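Local coordinates for oligopeptide-binding protein appA (PDB 1XOC) that binds oligopeptides for an ABC-type permease of Bacillus subtilis, carrying tetra- and pentapeptides but not tripeptides, and serves sporulation and genetic competence, at residues 273-278 with 356-361; 360-365 with 387-392. All blocks are in the same frame, centred on the assembly; numbering follows the deposited sequence.

Contact 1: 273-278 with 356-361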
# COMPACT_ATOMS: atom_id res chain seq x y z
N GLU A 273 -15.46 11.73 5.30
CA GLU A 273 -16.82 11.90 5.87
C GLU A 273 -16.83 12.64 7.22
O GLU A 273 -17.90 12.93 7.78
CB GLU A 273 -17.53 10.56 5.94
CG GLU A 273 -17.61 9.89 4.58
CD GLU A 273 -18.40 8.63 4.56
OE1 GLU A 273 -18.11 7.78 3.69
OE2 GLU A 273 -19.31 8.49 5.40
N LYS A 274 -15.65 13.01 7.74
CA LYS A 274 -15.56 14.00 8.81
C LYS A 274 -16.02 15.35 8.28
O LYS A 274 -16.56 16.16 9.04
CB LYS A 274 -14.13 14.16 9.32
CG LYS A 274 -13.77 13.29 10.46
CD LYS A 274 -12.36 13.58 10.94
CE LYS A 274 -12.31 14.62 12.05
NZ LYS A 274 -10.92 15.18 12.19
N ASN A 275 -15.81 15.59 6.99
CA ASN A 275 -16.27 16.82 6.34
C ASN A 275 -17.75 16.71 5.99
O ASN A 275 -18.15 15.80 5.27
CB ASN A 275 -15.44 17.12 5.08
CG ASN A 275 -15.67 18.52 4.53
OD1 ASN A 275 -16.81 18.95 4.33
ND2 ASN A 275 -14.58 19.24 4.27
N GLU A 276 -18.53 17.66 6.51
CA GLU A 276 -19.97 17.77 6.26
C GLU A 276 -20.35 17.55 4.80
O GLU A 276 -21.41 16.98 4.51
CB GLU A 276 -20.46 19.18 6.65
CG GLU A 276 -20.24 19.60 8.10
CD GLU A 276 -20.33 21.14 8.29
OE1 GLU A 276 -21.43 21.72 8.06
OE2 GLU A 276 -19.30 21.77 8.67
N LEU A 277 -19.50 18.02 3.89
CA LEU A 277 -19.80 17.97 2.46
C LEU A 277 -19.96 16.54 1.97
O LEU A 277 -20.69 16.31 1.00
CB LEU A 277 -18.69 18.66 1.65
CG LEU A 277 -18.51 20.17 1.87
CD1 LEU A 277 -17.36 20.71 1.03
CD2 LEU A 277 -19.79 20.95 1.61
N PHE A 278 -19.28 15.61 2.62
CA PHE A 278 -19.18 14.25 2.10
C PHE A 278 -19.88 13.21 2.95
O PHE A 278 -19.71 12.04 2.71
CB PHE A 278 -17.70 13.87 1.91
CG PHE A 278 -16.94 14.85 1.07
CD1 PHE A 278 -17.41 15.21 -0.18
CD2 PHE A 278 -15.77 15.44 1.54
CE1 PHE A 278 -16.75 16.13 -0.95
CE2 PHE A 278 -15.10 16.35 0.77
CZ PHE A 278 -15.58 16.70 -0.49
N ASP A 356 -27.71 25.27 3.52
CA ASP A 356 -27.72 25.60 4.95
C ASP A 356 -26.59 26.57 5.33
O ASP A 356 -25.87 26.34 6.30
CB ASP A 356 -27.64 24.32 5.79
CG ASP A 356 -28.84 23.39 5.58
OD1 ASP A 356 -29.98 23.90 5.42
OD2 ASP A 356 -28.65 22.15 5.58
N GLY A 357 -26.45 27.65 4.55
CA GLY A 357 -25.43 28.67 4.80
C GLY A 357 -23.99 28.23 4.57
O GLY A 357 -23.07 28.84 5.10
N LYS A 358 -23.80 27.17 3.79
CA LYS A 358 -22.46 26.64 3.49
C LYS A 358 -22.30 26.49 1.98
O LYS A 358 -23.24 26.07 1.31
CB LYS A 358 -22.28 25.26 4.12
CG LYS A 358 -21.66 25.25 5.52
CD LYS A 358 -20.95 23.91 5.78
CE LYS A 358 -19.64 23.79 4.97
NZ LYS A 358 -19.19 22.39 4.79
N LYS A 359 -21.12 26.80 1.46
CA LYS A 359 -20.86 26.67 0.03
C LYS A 359 -20.10 25.38 -0.20
O LYS A 359 -19.36 24.95 0.67
CB LYS A 359 -20.10 27.89 -0.50
CG LYS A 359 -18.63 28.00 -0.12
CD LYS A 359 -17.99 29.31 -0.63
CE LYS A 359 -16.44 29.25 -0.62
NZ LYS A 359 -15.80 30.02 -1.74
N PHE A 360 -20.31 24.76 -1.36
CA PHE A 360 -19.66 23.50 -1.68
C PHE A 360 -18.26 23.83 -2.20
O PHE A 360 -18.06 23.99 -3.40
CB PHE A 360 -20.47 22.71 -2.71
CG PHE A 360 -20.32 21.22 -2.57
CD1 PHE A 360 -21.44 20.41 -2.52
CD2 PHE A 360 -19.06 20.61 -2.49
CE1 PHE A 360 -21.34 19.03 -2.41
CE2 PHE A 360 -18.95 19.22 -2.38
CZ PHE A 360 -20.09 18.44 -2.33
N SER A 361 -17.33 23.96 -1.26
CA SER A 361 -15.95 24.35 -1.52
C SER A 361 -15.03 23.53 -0.63
O SER A 361 -15.26 23.46 0.58
CB SER A 361 -15.77 25.82 -1.18
OG SER A 361 -14.41 26.20 -1.33
O HOH W 1 -14.69 22.14 3.05

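Contact 2: 360-365 with 387-392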
# COMPACT_ATOMS: atom_id res chain seq x y z
N PHE A 360 -20.31 24.76 -1.36
CA PHE A 360 -19.66 23.50 -1.68
C PHE A 360 -18.26 23.83 -2.20
O PHE A 360 -18.06 23.99 -3.40
CB PHE A 360 -20.47 22.71 -2.71
CG PHE A 360 -20.32 21.22 -2.57
CD1 PHE A 360 -21.44 20.41 -2.52
CD2 PHE A 360 -19.06 20.61 -2.49
CE1 PHE A 360 -21.34 19.03 -2.41
CE2 PHE A 360 -18.95 19.22 -2.38
CZ PHE A 360 -20.09 18.44 -2.33
N SER A 361 -17.33 23.96 -1.26
CA SER A 361 -15.95 24.35 -1.52
C SER A 361 -15.03 23.53 -0.63
O SER A 361 -15.26 23.46 0.58
CB SER A 361 -15.77 25.82 -1.18
OG SER A 361 -14.41 26.20 -1.33
N PHE A 362 -14.01 22.92 -1.23
CA PHE A 362 -13.05 22.11 -0.48
C PHE A 362 -11.69 22.04 -1.17
O PHE A 362 -11.55 22.41 -2.33
CB PHE A 362 -13.60 20.69 -0.25
CG PHE A 362 -13.75 19.88 -1.51
CD1 PHE A 362 -12.74 19.00 -1.92
CD2 PHE A 362 -14.89 20.00 -2.29
CE1 PHE A 362 -12.88 18.28 -3.08
CE2 PHE A 362 -15.04 19.29 -3.43
CZ PHE A 362 -14.04 18.40 -3.84
N THR A 363 -10.72 21.50 -0.45
CA THR A 363 -9.37 21.28 -0.95
C THR A 363 -9.14 19.79 -1.27
O THR A 363 -9.40 18.88 -0.45
CB THR A 363 -8.34 21.80 0.05
OG1 THR A 363 -8.56 23.21 0.24
CG2 THR A 363 -6.90 21.55 -0.42
N LEU A 364 -8.66 19.54 -2.50
CA LEU A 364 -8.26 18.21 -2.96
C LEU A 364 -6.73 18.09 -2.96
O LEU A 364 -6.02 18.75 -3.74
CB LEU A 364 -8.78 17.98 -4.37
CG LEU A 364 -8.55 16.62 -5.05
CD1 LEU A 364 -9.19 15.47 -4.30
CD2 LEU A 364 -9.06 16.65 -6.47
N LYS A 365 -6.23 17.21 -2.09
CA LYS A 365 -4.80 16.98 -1.95
C LYS A 365 -4.33 15.77 -2.76
O LYS A 365 -5.09 14.81 -2.97
CB LYS A 365 -4.44 16.71 -0.49
CG LYS A 365 -4.51 17.87 0.42
CD LYS A 365 -4.18 17.48 1.87
CE LYS A 365 -4.01 18.74 2.70
NZ LYS A 365 -3.82 18.48 4.16
N ILE A 387 -20.50 21.81 -12.41
CA ILE A 387 -21.73 21.61 -11.64
C ILE A 387 -21.78 22.44 -10.35
O ILE A 387 -22.56 22.17 -9.45
CB ILE A 387 -22.00 20.12 -11.37
CG1 ILE A 387 -20.96 19.51 -10.45
CG2 ILE A 387 -22.08 19.35 -12.69
CD1 ILE A 387 -21.33 18.14 -9.98
N GLY A 388 -20.95 23.48 -10.27
CA GLY A 388 -21.01 24.44 -9.18
C GLY A 388 -20.33 24.02 -7.90
O GLY A 388 -20.70 24.46 -6.81
N ILE A 389 -19.31 23.17 -8.02
CA ILE A 389 -18.51 22.76 -6.89
C ILE A 389 -17.10 23.34 -7.04
O ILE A 389 -16.47 23.16 -8.08
CB ILE A 389 -18.46 21.24 -6.80
CG1 ILE A 389 -19.86 20.72 -6.41
CG2 ILE A 389 -17.40 20.80 -5.79
CD1 ILE A 389 -19.97 19.21 -6.30
N GLU A 390 -16.63 24.01 -6.00
CA GLU A 390 -15.35 24.72 -5.99
C GLU A 390 -14.28 23.86 -5.31
O GLU A 390 -14.39 23.51 -4.14
CB GLU A 390 -15.50 26.06 -5.26
CG GLU A 390 -14.21 26.86 -5.09
CD GLU A 390 -14.42 28.22 -4.45
OE1 GLU A 390 -14.85 28.31 -3.28
OE2 GLU A 390 -14.15 29.22 -5.13
N VAL A 391 -13.23 23.54 -6.06
CA VAL A 391 -12.12 22.78 -5.50
C VAL A 391 -10.79 23.52 -5.64
O VAL A 391 -10.49 24.09 -6.69
CB VAL A 391 -12.10 21.27 -5.95
CG1 VAL A 391 -12.97 20.98 -7.10
CG2 VAL A 391 -10.68 20.69 -6.09
N LYS A 392 -10.07 23.61 -4.51
CA LYS A 392 -8.70 24.07 -4.44
C LYS A 392 -7.82 22.84 -4.49
O LYS A 392 -8.05 21.89 -3.74
CB LYS A 392 -8.45 24.81 -3.12
CG LYS A 392 -7.00 25.36 -2.96
CD LYS A 392 -6.79 26.22 -1.69
CE LYS A 392 -6.47 25.36 -0.47
NZ LYS A 392 -5.09 24.79 -0.49

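Contact 1: 273-278 with 356-361
Leu277 meets Phe360 in a mainly apolar loop-to-strand contact, where the turn leading into helix 281-289 lies against the start of strand 358-367. The methyls of Leu277 part: Leu277 CD2 sits over one face of the Phe360 ring, offset toward the rim and 4.2 Å from the centroid, while Leu277 CD1 reaches the backbone O of Ser361 at 3.5 Å. Phe278 adds its CE1 at the edge of the Phe360 ring, 4.1 Å from CE2. An Asx turn shapes the loop: Leu277 N donates to OD1 of Asn275, on a lone pair, at 2.9 Å and 163°. Asn275 ND2 reaches a water that donates to Ser361 O, bridging the segments. Lys358 crosses Leu277 obliquely, its NZ 3.5 Å from Leu277 CD2 and in a long ion pair with Glu276 OE2 at 3.9 Å. Leu277 CG, anti to the carbonyl carbon (chi1 -64°), comes within 3.7 Å of Lys358 NZ. An alanine in place of Leu277 would probably open a gap over the Phe360 face and leave the Lys358 chain freer to move. Val283 of helix 281-289 and the loop residue Trp344 also pack on Phe360. Cohesion therefore rests on buried apolar groups, the long ion pair probably contributing weakly at the exposed margin.

Contact 2: 360-365 with 387-392
Strands 361-365 and 390-392 run parallel with a 38° twist, Ser361, Phe362 and Thr363 pairing with Glu390, Val391 and Lys392, and four backbone hydrogen bonds alternate from Glu390 N to Phe360 O through to Leu364 N to Lys392 O (2.7 Å). On the face that carries Phe362 and Val391 the packing is apolar. Phe362 CG takes the crowded position between the backbone N and the carbonyl carbon (chi1 66°), and Val391 CB lies over one face of the Phe362 ring, offset toward the rim, 4.3 Å from the centroid. Ile389 CG2 comes to the edge of that same ring, 3.7 Å from Phe362 CE2. The CG1-CD1 branch of Ile389 lies side by side with Phe360 and puts CD1 over the centre of the Phe360 ring, 3.9 Å from the centroid; Leu339 of helix 332-341 touches this isoleucine too. The pair belongs to a beta-alpha-beta crossover, in which helix 371-385 links the two strands and ends in a Schellman motif whose C-prime residue is Gly388, at positive phi. Across the sheet, on the side of Ser361 and Thr363, the serine-glutamate pair is polar. Ser361 OG donates to Glu390 OE1 at 2.9 Å, meeting the carboxylate on its anti side and 23° out of plane, and that oxygen also pairs with Lys359 NZ. The Lys392 chain, bent at chi3 and chi4, lies beside Thr363 in van der Waals packing, with Lys392 CE 3.1 Å from Thr363 OG1 and Lys392 NZ 3.7 Å from the Thr363 CG2 methyl.

How the contacts relate
Followed from the N terminus, the chain leaves strand 265-271, passes through the loop 273-278 and helices that include 281-289 and 332-341, and returns at 356-361, where contact 1 closes a long loop of 77 intervening residues. Contact 2 starts where that one ends, sharing Phe360 and Ser361, and closes a shorter loop around helix 371-385. The two loops thus follow one another along strand 358-367 rather than nesting. Their centres lie 10 Å apart, and a salt bridge and aromatic packing join them directly. Contact 1 ties the turn before helix 281-289 to strand 358-367, and contact 2 ties that strand to its neighbour 390-396 in the same mixed sheet.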